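Local coordinates for histidinol-phosphatase (Listeria monocytogenes serotype 4b str. H7858, PDB 6NLR), which probably hydrolyses L-histidinol phosphate to L-histidinol and phosphate in histidine biosynthesis, using a trinuclear metal centre in a PHP domain, at residues A[50-55]-A[130-135]; A[124-129]-A[147-152]; A[154-159]-A[183-188]. All coordinates share one frame; numbering follows the deposited sequence.

Interaction 1: A[50-55]-A[130-135]; sequences NTAGDK and GFRSID. Unlike the reference sequence in segment 130-135: Ile134 (reference Leu).
Two backbone hydrogen bonds join Thr51 and its neighbours to Phe131 in a single beta bridge. Phe131 N donates to Asn50 O at 2.9 Å, with an N-H...O angle of 172°. Phe131 O accepts in return from Ala52 N at 3.0 Å, so both polar backbone atoms of Phe131 are turned to the loop. Weaker CA-H...O contacts flank this pair: Thr51 CA lies 3.4 Å from Phe131 O, and Gly130 CA approaches Asn50 O, the carbonyl that also takes the Phe131 N-H.

Arg132 carries much of the side-chain packing. The bend of its chain at chi2 brings CD to 3.5 Å from Ala52 C, and the further bend at chi3 turns NE toward Gly53. Gly53 CA sits over one face of the guanidinium, offset toward its rim and 3.3 Å from Arg132 CZ. Ala52 CB packs on Arg132 CD at 3.9 Å. The guanidinium is fixed from outside the contact by a salt bridge from NH2 to Asp140 and a hydrogen bond from NH1 to Gln128 O. Phe131 places CD2 3.6 Å from Asn50 O, while its ring meets that of Phe47.

The arrangement is an isolated beta bridge by which the irregular loop between helices 45-48 and 56-59 is pinned to strand 130-133, the antiparallel outermost strand of the mixed sheet in this PHP domain.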
ATOM      1  N   ASN A  50      10.674  18.230  -3.574  1.00 31.52           N
ATOM      2  CA  ASN A  50      11.202  18.255  -2.186  1.00 30.87           C
ATOM      3  C   ASN A  50      11.732  16.876  -1.808  1.00 27.10           C
ATOM      4  O   ASN A  50      11.752  16.573  -0.610  1.00 27.52           O
ATOM      5  CB  ASN A  50      10.156  18.797  -1.208  1.00 31.28           C
ATOM      6  CG  ASN A  50       9.988  20.298  -1.367  1.00 36.29           C
ATOM      7  OD1 ASN A  50      10.888  21.057  -1.021  1.00 38.00           O
ATOM      8  ND2 ASN A  50       8.882  20.727  -1.944  1.00 34.18           N
ATOM      9  N   THR A  51      12.178  16.100  -2.789  1.00 25.47           N
ATOM     10  CA  THR A  51      12.667  14.715  -2.583  1.00 25.66           C
ATOM     11  C   THR A  51      14.184  14.701  -2.722  1.00 26.32           C
ATOM     12  O   THR A  51      14.743  15.629  -3.319  1.00 28.29           O
ATOM     13  CB  THR A  51      12.027  13.704  -3.545  1.00 26.33           C
ATOM     14  OG1 THR A  51      12.576  13.903  -4.849  1.00 28.37           O
ATOM     15  CG2 THR A  51      10.515  13.778  -3.560  1.00 26.92           C
ATOM     16  N   ALA A  52      14.803  13.672  -2.162  1.00 24.99           N
ATOM     17  CA  ALA A  52      16.208  13.311  -2.383  1.00 26.52           C
ATOM     18  C   ALA A  52      16.234  11.799  -2.599  1.00 26.48           C
ATOM     19  O   ALA A  52      15.159  11.205  -2.790  1.00 25.56           O
ATOM     20  CB  ALA A  52      17.051  13.774  -1.215  1.00 28.27           C
ATOM     21  N   GLY A  53      17.410  11.208  -2.626  1.00 26.48           N
ATOM     22  CA  GLY A  53      17.544   9.771  -2.898  1.00 26.18           C
ATOM     23  C   GLY A  53      17.364   9.488  -4.375  1.00 26.01           C
ATOM     24  O   GLY A  53      17.284  10.440  -5.188  1.00 24.02           O
ATOM     25  N   ASP A  54      17.290   8.216  -4.720  1.00 26.26           N
ATOM     26  CA  ASP A  54      17.232   7.764  -6.131  1.00 28.51           C
ATOM     27  C   ASP A  54      16.018   8.412  -6.807  1.00 26.93           C
ATOM     28  O   ASP A  54      14.917   8.139  -6.385  1.00 26.36           O
ATOM     29  CB  ASP A  54      17.231   6.242  -6.172  1.00 31.44           C
ATOM     30  CG  ASP A  54      17.566   5.709  -7.548  1.00 33.48           C
ATOM     31  OD1 ASP A  54      16.902   6.147  -8.499  1.00 36.25           O
ATOM     32  OD2 ASP A  54      18.469   4.872  -7.648  1.00 38.02           O
ATOM     33  N   LYS A  55      16.233   9.274  -7.806  1.00 28.78           N
ATOM     34  CA  LYS A  55      15.156   9.979  -8.563  1.00 28.40           C
ATOM     35  C   LYS A  55      14.146   8.961  -9.120  1.00 28.07           C
ATOM     36  O   LYS A  55      12.969   9.277  -9.217  1.00 25.91           O
ATOM     37  CB  LYS A  55      15.760  10.837  -9.675  1.00 29.79           C
ATOM     38  CG  LYS A  55      16.486  12.077  -9.161  1.00 31.61           C
ATOM     39  CD  LYS A  55      17.263  12.790 -10.200  1.00 32.83           C
ATOM     40  CE  LYS A  55      18.073  13.916  -9.594  1.00 34.38           C
ATOM     41  NZ  LYS A  55      18.835  14.632 -10.635  1.00 36.14           N
ATOM     42  N   GLY A 130      15.707  15.578   2.073  1.00 24.43           N
ATOM     43  CA  GLY A 130      14.290  15.800   1.732  1.00 22.69           C
ATOM     44  C   GLY A 130      13.506  14.521   1.912  1.00 24.15           C
ATOM     45  O   GLY A 130      13.988  13.620   2.657  1.00 23.81           O
ATOM     46  N   PHE A 131      12.368  14.396   1.228  1.00 23.66           N
ATOM     47  CA  PHE A 131      11.528  13.179   1.323  1.00 24.30           C
ATOM     48  C   PHE A 131      12.278  12.020   0.665  1.00 22.16           C
ATOM     49  O   PHE A 131      12.955  12.217  -0.363  1.00 21.41           O
ATOM     50  CB  PHE A 131      10.143  13.391   0.712  1.00 28.46           C
ATOM     51  CG  PHE A 131       9.219  14.172   1.601  1.00 33.24           C
ATOM     52  CD1 PHE A 131       8.650  13.571   2.716  1.00 36.42           C
ATOM     53  CD2 PHE A 131       8.925  15.497   1.323  1.00 39.00           C
ATOM     54  CE1 PHE A 131       7.792  14.281   3.534  1.00 42.19           C
ATOM     55  CE2 PHE A 131       8.077  16.214   2.156  1.00 41.49           C
ATOM     56  CZ  PHE A 131       7.529  15.605   3.264  1.00 41.80           C
ATOM     57  N   ARG A 132      12.180  10.863   1.298  1.00 19.26           N
ATOM     58  CA  ARG A 132      12.915   9.638   0.928  1.00 19.78           C
ATOM     59  C   ARG A 132      11.935   8.468   0.891  1.00 19.98           C
ATOM     60  O   ARG A 132      10.910   8.478   1.601  1.00 20.68           O
ATOM     61  CB  ARG A 132      14.045   9.358   1.918  1.00 20.44           C
ATOM     62  CG  ARG A 132      15.118  10.427   1.989  1.00 20.12           C
ATOM     63  CD  ARG A 132      15.855  10.641   0.689  1.00 21.40           C
ATOM     64  NE  ARG A 132      16.598   9.452   0.297  1.00 20.83           N
ATOM     65  CZ  ARG A 132      17.913   9.315   0.351  1.00 21.30           C
ATOM     66  NH1 ARG A 132      18.701  10.284   0.804  1.00 24.12           N
ATOM     67  NH2 ARG A 132      18.453   8.176  -0.041  1.00 20.82           N
ATOM     68  N   SER A 133      12.240   7.505   0.043  1.00 20.83           N
ATOM     69  CA  SER A 133      11.388   6.319  -0.187  1.00 21.27           C
ATOM     70  C   SER A 133      11.649   5.280   0.905  1.00 20.09           C
ATOM     71  O   SER A 133      12.811   4.986   1.188  1.00 21.77           O
ATOM     72  CB  SER A 133      11.659   5.752  -1.550  1.00 22.04           C
ATOM     73  OG  SER A 133      10.946   4.536  -1.727  1.00 19.46           O
ATOM     74  N   ILE A 134      10.579   4.693   1.428  1.00 21.09           N
ATOM     75  CA  ILE A 134      10.591   3.560   2.388  1.00 21.98           C
ATOM     76  C   ILE A 134      10.906   2.261   1.631  1.00 22.90           C
ATOM     77  O   ILE A 134      11.517   1.366   2.245  1.00 21.17           O
ATOM     78  CB  ILE A 134       9.232   3.478   3.110  1.00 22.97           C
ATOM     79  CG1 ILE A 134       9.024   4.699   4.007  1.00 25.62           C
ATOM     80  CG2 ILE A 134       9.090   2.166   3.874  1.00 23.57           C
ATOM     81  CD1 ILE A 134       7.577   4.972   4.346  1.00 24.69           C
ATOM     82  N   ASP A 135      10.520   2.153   0.354  1.00 21.59           N
ATOM     83  CA  ASP A 135      10.388   0.817  -0.298  1.00 26.33           C
ATOM     84  C   ASP A 135      11.147   0.714  -1.631  1.00 24.54           C
ATOM     85  O   ASP A 135      10.963  -0.287  -2.298  1.00 26.82           O
ATOM     86  CB  ASP A 135       8.904   0.450  -0.467  1.00 28.07           C
ATOM     87  CG  ASP A 135       8.104   1.368  -1.373  1.00 28.96           C
ATOM     88  OD1 ASP A 135       8.621   2.417  -1.758  1.00 34.76           O
ATOM     89  OD2 ASP A 135       6.963   1.022  -1.687  1.00 35.64           O
TER

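Interaction 2: A[124-129]-A[147-152]; sequences FLEGQG and QFYGGF
Phe148 lies with one ring face over the backbone of Gly127, whose CA stands 3.7 Å from the ring centroid and only 13° off the ring normal, a CH-pi contact. Gly127 C sits over the same ring nearer its rim, 3.5 Å from Phe148 CD1. The ring reaches the strand because CG is anti to the backbone N (chi1 -176°), which carries it off the helix toward the peptide chain. Flanking side chains border it without stacking. On one side the Glu126 chain runs obliquely across in the modelled conformer, its CG 3.9 Å from Phe148 CE2. On the other, Gln128 NE2 comes up to the ring edge in its plane, 3.5 Å from Phe148 CD1, with the amide turned 65° to the ring.

This packing sets the last turn of helix 138-149 against the end of strand 117-127, where the chain turns into the antiparallel strand 130-133; the helix follows that hairpin directly and returns to cover it, within the PHP domain.

Tyr149, next along the helix, is turned differently. Its CG is anti to the carbonyl carbon and beside the backbone N; the ring end comes closer to the strand, with OH 2.6 Å from Glu126 O. The pair is at most a weak hydrogen bond, and the hydroxyl proton has another acceptor within reach. Glu126 O also approaches Tyr149 CE2 and CZ, obliquely to the ring. Phe148 CD2 stands over the centre of one face of the Tyr149 ring. Leu125 CD1 adds an apolar contact with Tyr149 CE2 at 4.3 Å, while Ala158 of the following helix packs against Tyr149 as well.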
ATOM      1  N   PHE A 124       6.680   7.345   1.664  1.00 21.14           N
ATOM      2  CA  PHE A 124       7.731   8.385   1.763  1.00 22.21           C
ATOM      3  C   PHE A 124       7.740   8.973   3.176  1.00 22.22           C
ATOM      4  O   PHE A 124       6.666   9.248   3.745  1.00 22.17           O
ATOM      5  CB  PHE A 124       7.492   9.501   0.748  1.00 24.63           C
ATOM      6  CG  PHE A 124       7.588   9.088  -0.698  1.00 25.11           C
ATOM      7  CD1 PHE A 124       8.815   9.043  -1.337  1.00 25.17           C
ATOM      8  CD2 PHE A 124       6.439   8.790  -1.425  1.00 24.72           C
ATOM      9  CE1 PHE A 124       8.893   8.685  -2.676  1.00 26.71           C
ATOM     10  CE2 PHE A 124       6.521   8.413  -2.753  1.00 25.12           C
ATOM     11  CZ  PHE A 124       7.747   8.357  -3.372  1.00 26.81           C
ATOM     12  N   LEU A 125       8.935   9.162   3.719  1.00 22.98           N
ATOM     13  CA  LEU A 125       9.178   9.880   4.992  1.00 22.59           C
ATOM     14  C   LEU A 125      10.201  10.969   4.743  1.00 21.37           C
ATOM     15  O   LEU A 125      11.007  10.843   3.808  1.00 22.34           O
ATOM     16  CB  LEU A 125       9.791   8.916   6.010  1.00 22.66           C
ATOM     17  CG  LEU A 125       8.852   7.969   6.711  1.00 26.30           C
ATOM     18  CD1 LEU A 125       9.669   7.049   7.616  1.00 23.85           C
ATOM     19  CD2 LEU A 125       7.811   8.753   7.491  1.00 27.85           C
ATOM     20  N   GLU A 126      10.197  11.978   5.602  0.51 20.99           N
ATOM     21  CA  GLU A 126      11.308  12.955   5.674  0.51 23.01           C
ATOM     22  C   GLU A 126      12.598  12.176   5.946  0.51 22.19           C
ATOM     23  O   GLU A 126      12.601  11.317   6.862  0.51 21.88           O
ATOM     24  CB  GLU A 126      11.056  14.007   6.753  0.51 23.00           C
ATOM     25  CG  GLU A 126      12.338  14.664   7.204  0.51 24.50           C
ATOM     26  CD  GLU A 126      12.188  16.033   7.824  0.51 25.13           C
ATOM     27  OE1 GLU A 126      11.031  16.398   8.176  0.51 28.13           O
ATOM     28  OE2 GLU A 126      13.217  16.720   7.944  0.51 22.69           O
ATOM     29  N   GLY A 127      13.646  12.464   5.185  1.00 21.30           N
ATOM     30  CA  GLY A 127      14.952  11.824   5.373  1.00 21.84           C
ATOM     31  C   GLY A 127      16.064  12.742   4.955  1.00 22.42           C
ATOM     32  O   GLY A 127      15.864  13.977   4.918  1.00 23.16           O
ATOM     33  N   GLN A 128      17.209  12.155   4.637  1.00 23.23           N
ATOM     34  CA  GLN A 128      18.449  12.899   4.339  1.00 24.13           C
ATOM     35  C   GLN A 128      18.222  13.633   3.017  1.00 24.93           C
ATOM     36  O   GLN A 128      18.036  12.942   1.979  1.00 24.32           O
ATOM     37  CB  GLN A 128      19.622  11.927   4.305  1.00 23.43           C
ATOM     38  CG  GLN A 128      20.978  12.606   4.237  1.00 25.09           C
ATOM     39  CD  GLN A 128      21.312  13.454   5.438  1.00 26.67           C
ATOM     40  OE1 GLN A 128      21.940  14.503   5.308  1.00 29.23           O
ATOM     41  NE2 GLN A 128      20.923  13.005   6.615  1.00 22.83           N
ATOM     42  N   GLY A 129      18.193  14.969   3.063  1.00 24.49           N
ATOM     43  CA  GLY A 129      18.143  15.830   1.866  1.00 24.83           C
ATOM     44  C   GLY A 129      16.731  16.143   1.414  1.00 24.57           C
ATOM     45  O   GLY A 129      16.593  16.897   0.428  1.00 25.68           O
ATOM     46  N   GLN A 147      19.728   5.676   8.556  1.00 21.93           N
ATOM     47  CA  GLN A 147      20.837   6.517   9.049  1.00 25.43           C
ATOM     48  C   GLN A 147      20.284   7.867   9.536  1.00 24.34           C
ATOM     49  O   GLN A 147      20.809   8.386  10.523  1.00 25.69           O
ATOM     50  CB  GLN A 147      21.904   6.651   7.967  1.00 28.05           C
ATOM     51  CG  GLN A 147      22.767   5.402   7.851  1.00 31.96           C
ATOM     52  CD  GLN A 147      23.822   5.526   6.779  1.00 35.67           C
ATOM     53  OE1 GLN A 147      24.741   4.719   6.690  1.00 45.08           O
ATOM     54  NE2 GLN A 147      23.742   6.586   5.997  1.00 39.72           N
ATOM     55  N   PHE A 148      19.266   8.411   8.876  1.00 21.64           N
ATOM     56  CA  PHE A 148      18.671   9.718   9.246  1.00 22.44           C
ATOM     57  C   PHE A 148      18.049   9.623  10.644  1.00 21.89           C
ATOM     58  O   PHE A 148      18.299  10.562  11.453  1.00 21.67           O
ATOM     59  CB  PHE A 148      17.635  10.169   8.213  1.00 22.71           C
ATOM     60  CG  PHE A 148      17.043  11.532   8.458  1.00 22.77           C
ATOM     61  CD1 PHE A 148      17.724  12.676   8.086  1.00 23.79           C
ATOM     62  CD2 PHE A 148      15.775  11.662   9.007  1.00 23.90           C
ATOM     63  CE1 PHE A 148      17.154  13.927   8.284  1.00 24.75           C
ATOM     64  CE2 PHE A 148      15.205  12.912   9.212  1.00 24.04           C
ATOM     65  CZ  PHE A 148      15.894  14.043   8.848  1.00 24.24           C
ATOM     66  N   TYR A 149      17.286   8.550  10.928  1.00 19.96           N
ATOM     67  CA  TYR A 149      16.512   8.398  12.188  1.00 20.72           C
ATOM     68  C   TYR A 149      17.382   7.805  13.291  1.00 21.34           C
ATOM     69  O   TYR A 149      17.010   7.972  14.453  1.00 21.21           O
ATOM     70  CB  TYR A 149      15.193   7.672  11.944  1.00 20.89           C
ATOM     71  CG  TYR A 149      14.188   8.552  11.244  1.00 19.45           C
ATOM     72  CD1 TYR A 149      13.591   9.620  11.892  1.00 19.93           C
ATOM     73  CD2 TYR A 149      13.900   8.358   9.908  1.00 19.30           C
ATOM     74  CE1 TYR A 149      12.704  10.457  11.226  1.00 20.35           C
ATOM     75  CE2 TYR A 149      12.995   9.161   9.236  1.00 17.85           C
ATOM     76  CZ  TYR A 149      12.402  10.219   9.893  1.00 18.95           C
ATOM     77  OH  TYR A 149      11.545  11.028   9.208  1.00 19.69           O
ATOM     78  N   GLY A 150      18.524   7.208  12.945  1.00 22.79           N
ATOM     79  CA  GLY A 150      19.512   6.702  13.911  1.00 24.72           C
ATOM     80  C   GLY A 150      19.555   5.188  14.033  1.00 24.11           C
ATOM     81  O   GLY A 150      20.275   4.723  14.882  1.00 26.24           O
ATOM     82  N   GLY A 151      18.814   4.440  13.220  1.00 23.58           N
ATOM     83  CA  GLY A 151      18.837   2.968  13.274  1.00 23.54           C
ATOM     84  C   GLY A 151      17.512   2.370  12.856  1.00 21.63           C
ATOM     85  O   GLY A 151      16.541   3.113  12.640  1.00 20.06           O
ATOM     86  N   PHE A 152      17.484   1.052  12.742  1.00 22.09           N
ATOM     87  CA  PHE A 152      16.332   0.329  12.160  1.00 21.76           C
ATOM     88  C   PHE A 152      15.096   0.576  13.019  1.00 20.79           C
ATOM     89  O   PHE A 152      14.023   0.867  12.452  1.00 21.05           O
ATOM     90  CB  PHE A 152      16.626  -1.160  11.987  1.00 23.50           C
ATOM     91  CG  PHE A 152      15.567  -1.856  11.175  1.00 23.80           C
ATOM     92  CD1 PHE A 152      15.637  -1.860   9.791  1.00 22.95           C
ATOM     93  CD2 PHE A 152      14.477  -2.460  11.796  1.00 22.96           C
ATOM     94  CE1 PHE A 152      14.652  -2.496   9.047  1.00 24.30           C
ATOM     95  CE2 PHE A 152      13.504  -3.099  11.056  1.00 25.33           C
ATOM     96  CZ  PHE A 152      13.575  -3.097   9.682  1.00 23.62           C
TER

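Interaction 3: A[154-159]-A[183-188]; sequences QAQLAY and SLCQKF
The thiol of Cys185 lies obliquely beside the ring of Tyr159, a sulfur-aromatic contact in which SG is 4.3 Å from the ring centroid and 45° off its normal. SG occupies the position between the backbone N and the carbonyl carbon (chi1 59°), and its nearest ring atom is Tyr159 CD2 at 3.5 Å. Cys185 covers one face of the ring with its N, which stands over the centre, and its CB and SG lie against the CG-CD2 side.

At its far end, Tyr159 OH accepts a hydrogen bond from Leu184 N at 3.0 Å. Leu184 CB packs 3.5 Å from the same Tyr159 OH, its side chain crossing that of Tyr159 at about a right angle.

A second polar link joins the amides. Gln156 NE2 donates to Gln186 OE1 at 2.7 Å along a nearly straight N-H...O line of 169°; OE1 lies in the amide plane of Gln156, while the donor is tilted from the Gln186 carbonyl plane and the two amides are turned obliquely to each other. Gln186 reaches it through a chain bent at chi2, and its own NE2 is hydrogen-bonded to Gln189 OE1.

Helix 152-168 thereby holds the short 3-10 segment 184-186, just after the manganese ligand His181, with the side chain of Leu184 about 5 Å from a bound manganese ion. All six touching residues are buried, so the two hydrogen bonds supply polar partners in a buried setting and probably help to fix this loop beside the metal site.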
ATOM      1  N   GLN A 154      14.501   3.099  15.197  1.00 21.11           N
ATOM      2  CA  GLN A 154      14.119   4.533  15.096  1.00 22.89           C
ATOM      3  C   GLN A 154      13.347   4.754  13.777  1.00 21.19           C
ATOM      4  O   GLN A 154      12.372   5.511  13.780  1.00 21.80           O
ATOM      5  CB  GLN A 154      15.348   5.424  15.214  1.00 23.76           C
ATOM      6  CG  GLN A 154      15.981   5.416  16.602  1.00 25.77           C
ATOM      7  CD  GLN A 154      17.141   4.452  16.703  1.00 28.04           C
ATOM      8  OE1 GLN A 154      17.156   3.391  16.099  1.00 25.92           O
ATOM      9  NE2 GLN A 154      18.167   4.825  17.447  1.00 33.33           N
ATOM     10  N   ALA A 155      13.756   4.089  12.693  1.00 19.74           N
ATOM     11  CA  ALA A 155      13.063   4.127  11.385  1.00 19.44           C
ATOM     12  C   ALA A 155      11.666   3.517  11.514  1.00 19.75           C
ATOM     13  O   ALA A 155      10.718   4.127  10.947  1.00 20.24           O
ATOM     14  CB  ALA A 155      13.870   3.434  10.318  1.00 19.96           C
ATOM     15  N   GLN A 156      11.536   2.390  12.239  1.00 19.33           N
ATOM     16  CA  GLN A 156      10.226   1.731  12.477  1.00 20.40           C
ATOM     17  C   GLN A 156       9.299   2.752  13.153  1.00 20.33           C
ATOM     18  O   GLN A 156       8.124   2.892  12.744  1.00 18.71           O
ATOM     19  CB  GLN A 156      10.328   0.507  13.394  1.00 21.28           C
ATOM     20  CG  GLN A 156      10.945  -0.717  12.760  1.00 22.74           C
ATOM     21  CD  GLN A 156      11.185  -1.820  13.763  1.00 26.50           C
ATOM     22  OE1 GLN A 156      11.750  -1.603  14.832  1.00 26.08           O
ATOM     23  NE2 GLN A 156      10.767  -3.026  13.420  1.00 25.88           N
ATOM     24  N   LEU A 157       9.807   3.424  14.181  1.00 19.64           N
ATOM     25  CA  LEU A 157       8.951   4.312  15.004  1.00 21.02           C
ATOM     26  C   LEU A 157       8.573   5.557  14.187  1.00 21.36           C
ATOM     27  O   LEU A 157       7.411   6.006  14.301  1.00 20.95           O
ATOM     28  CB  LEU A 157       9.682   4.653  16.304  1.00 23.30           C
ATOM     29  CG  LEU A 157       9.821   3.474  17.258  1.00 23.89           C
ATOM     30  CD1 LEU A 157      10.825   3.747  18.352  1.00 27.96           C
ATOM     31  CD2 LEU A 157       8.472   3.144  17.834  1.00 25.01           C
ATOM     32  N   ALA A 158       9.486   6.085  13.362  1.00 19.40           N
ATOM     33  CA  ALA A 158       9.156   7.236  12.484  1.00 19.84           C
ATOM     34  C   ALA A 158       8.095   6.808  11.451  1.00 19.74           C
ATOM     35  O   ALA A 158       7.138   7.557  11.185  1.00 19.30           O
ATOM     36  CB  ALA A 158      10.389   7.739  11.828  1.00 20.27           C
ATOM     37  N   TYR A 159       8.247   5.613  10.904  1.00 20.78           N
ATOM     38  CA  TYR A 159       7.291   5.026   9.926  1.00 20.54           C
ATOM     39  C   TYR A 159       5.905   4.907  10.571  1.00 20.82           C
ATOM     40  O   TYR A 159       4.891   5.382   9.970  1.00 20.45           O
ATOM     41  CB  TYR A 159       7.817   3.683   9.424  1.00 19.33           C
ATOM     42  CG  TYR A 159       6.775   2.886   8.694  1.00 20.40           C
ATOM     43  CD1 TYR A 159       6.453   3.181   7.366  1.00 20.91           C
ATOM     44  CD2 TYR A 159       6.074   1.877   9.340  1.00 19.62           C
ATOM     45  CE1 TYR A 159       5.465   2.476   6.702  1.00 19.66           C
ATOM     46  CE2 TYR A 159       5.114   1.143   8.674  1.00 18.74           C
ATOM     47  CZ  TYR A 159       4.789   1.452   7.362  1.00 18.59           C
ATOM     48  OH  TYR A 159       3.812   0.725   6.728  1.00 18.23           O
ATOM     49  N   SER A 183       3.271  -2.488   7.778  1.00 22.25           N
ATOM     50  CA  SER A 183       4.622  -2.788   8.323  1.00 21.59           C
ATOM     51  C   SER A 183       5.653  -2.710   7.190  1.00 21.51           C
ATOM     52  O   SER A 183       6.604  -3.545   7.177  1.00 19.33           O
ATOM     53  CB  SER A 183       4.641  -4.132   9.014  1.00 23.76           C
ATOM     54  OG  SER A 183       4.310  -5.173   8.095  1.00 22.41           O
ATOM     55  N   LEU A 184       5.486  -1.744   6.285  1.00 20.01           N
ATOM     56  CA  LEU A 184       6.356  -1.594   5.082  1.00 20.76           C
ATOM     57  C   LEU A 184       7.798  -1.279   5.513  1.00 21.33           C
ATOM     58  O   LEU A 184       8.708  -1.488   4.710  1.00 21.97           O
ATOM     59  CB  LEU A 184       5.816  -0.498   4.156  1.00 21.30           C
ATOM     60  CG  LEU A 184       6.490  -0.440   2.776  1.00 20.57           C
ATOM     61  CD1 LEU A 184       6.107  -1.661   1.937  1.00 21.97           C
ATOM     62  CD2 LEU A 184       6.097   0.833   2.046  1.00 21.77           C
ATOM     63  N   CYS A 185       7.994  -0.795   6.735  1.00 21.40           N
ATOM     64  CA  CYS A 185       9.323  -0.593   7.379  1.00 23.08           C
ATOM     65  C   CYS A 185      10.087  -1.925   7.505  1.00 21.88           C
ATOM     66  O   CYS A 185      11.300  -1.852   7.798  1.00 24.78           O
ATOM     67  CB  CYS A 185       9.169   0.067   8.747  1.00 23.25           C
ATOM     68  SG  CYS A 185       8.139  -0.859   9.931  1.00 26.56           S
ATOM     69  N   GLN A 186       9.457  -3.071   7.220  1.00 21.53           N
ATOM     70  CA  GLN A 186      10.118  -4.415   7.282  1.00 24.03           C
ATOM     71  C   GLN A 186      10.523  -4.918   5.887  1.00 22.58           C
ATOM     72  O   GLN A 186      11.072  -6.025   5.793  1.00 24.61           O
ATOM     73  CB  GLN A 186       9.209  -5.446   7.966  1.00 23.14           C
ATOM     74  CG  GLN A 186       8.712  -5.010   9.335  1.00 23.06           C
ATOM     75  CD  GLN A 186       9.806  -4.643  10.308  1.00 26.12           C
ATOM     76  OE1 GLN A 186       9.774  -3.581  10.934  1.00 27.79           O
ATOM     77  NE2 GLN A 186      10.798  -5.523  10.451  1.00 24.65           N
ATOM     78  N   LYS A 187      10.303  -4.135   4.830  1.00 21.79           N
ATOM     79  CA  LYS A 187      10.534  -4.630   3.447  1.00 23.50           C
ATOM     80  C   LYS A 187      12.002  -5.028   3.252  1.00 25.83           C
ATOM     81  O   LYS A 187      12.237  -5.991   2.499  1.00 26.57           O
ATOM     82  CB  LYS A 187      10.117  -3.611   2.392  1.00 24.60           C
ATOM     83  CG  LYS A 187      10.364  -4.078   0.966  1.00 24.26           C
ATOM     84  CD  LYS A 187       9.798  -3.170  -0.074  1.00 25.45           C
ATOM     85  CE  LYS A 187      10.073  -3.647  -1.488  1.00 27.03           C
ATOM     86  NZ  LYS A 187       9.450  -2.705  -2.442  1.00 28.81           N
ATOM     87  N   PHE A 188      12.966  -4.351   3.902  1.00 23.32           N
ATOM     88  CA  PHE A 188      14.414  -4.650   3.720  1.00 23.86           C
ATOM     89  C   PHE A 188      15.019  -5.160   5.024  1.00 25.44           C
ATOM     90  O   PHE A 188      16.249  -5.064   5.223  1.00 25.12           O
ATOM     91  CB  PHE A 188      15.117  -3.413   3.182  1.00 23.59           C
ATOM     92  CG  PHE A 188      14.533  -2.925   1.884  1.00 24.27           C
ATOM     93  CD1 PHE A 188      14.515  -3.742   0.751  1.00 24.77           C
ATOM     94  CD2 PHE A 188      13.962  -1.669   1.811  1.00 24.27           C
ATOM     95  CE1 PHE A 188      13.943  -3.297  -0.429  1.00 24.43           C
ATOM     96  CE2 PHE A 188      13.431  -1.212   0.618  1.00 23.18           C
ATOM     97  CZ  PHE A 188      13.419  -2.025  -0.489  1.00 23.12           C
TER

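How the interactions relate
From the N terminus, the loop 50-55 comes first, and interaction 1 closes a long excursion by returning to it at strand 130-133. Interaction 2 opens within that excursion, at the end of strand 117-127, and closes beyond it on helix 138-149, so the two cross. They also touch directly: Arg132 N probably bonds to Leu125 O across neighbouring strands, and Ala52 packs on the 128-129 turn. Interaction 3 follows in series, joining helix 152-168 to the loop after strand 178-179. Tyr149 and Phe152 connect it to interaction 2, whereas Ile134, Asp135 and Lys187 link it to interaction 1. The three tie the sheet edge, both helices and the metal-proximal loop together.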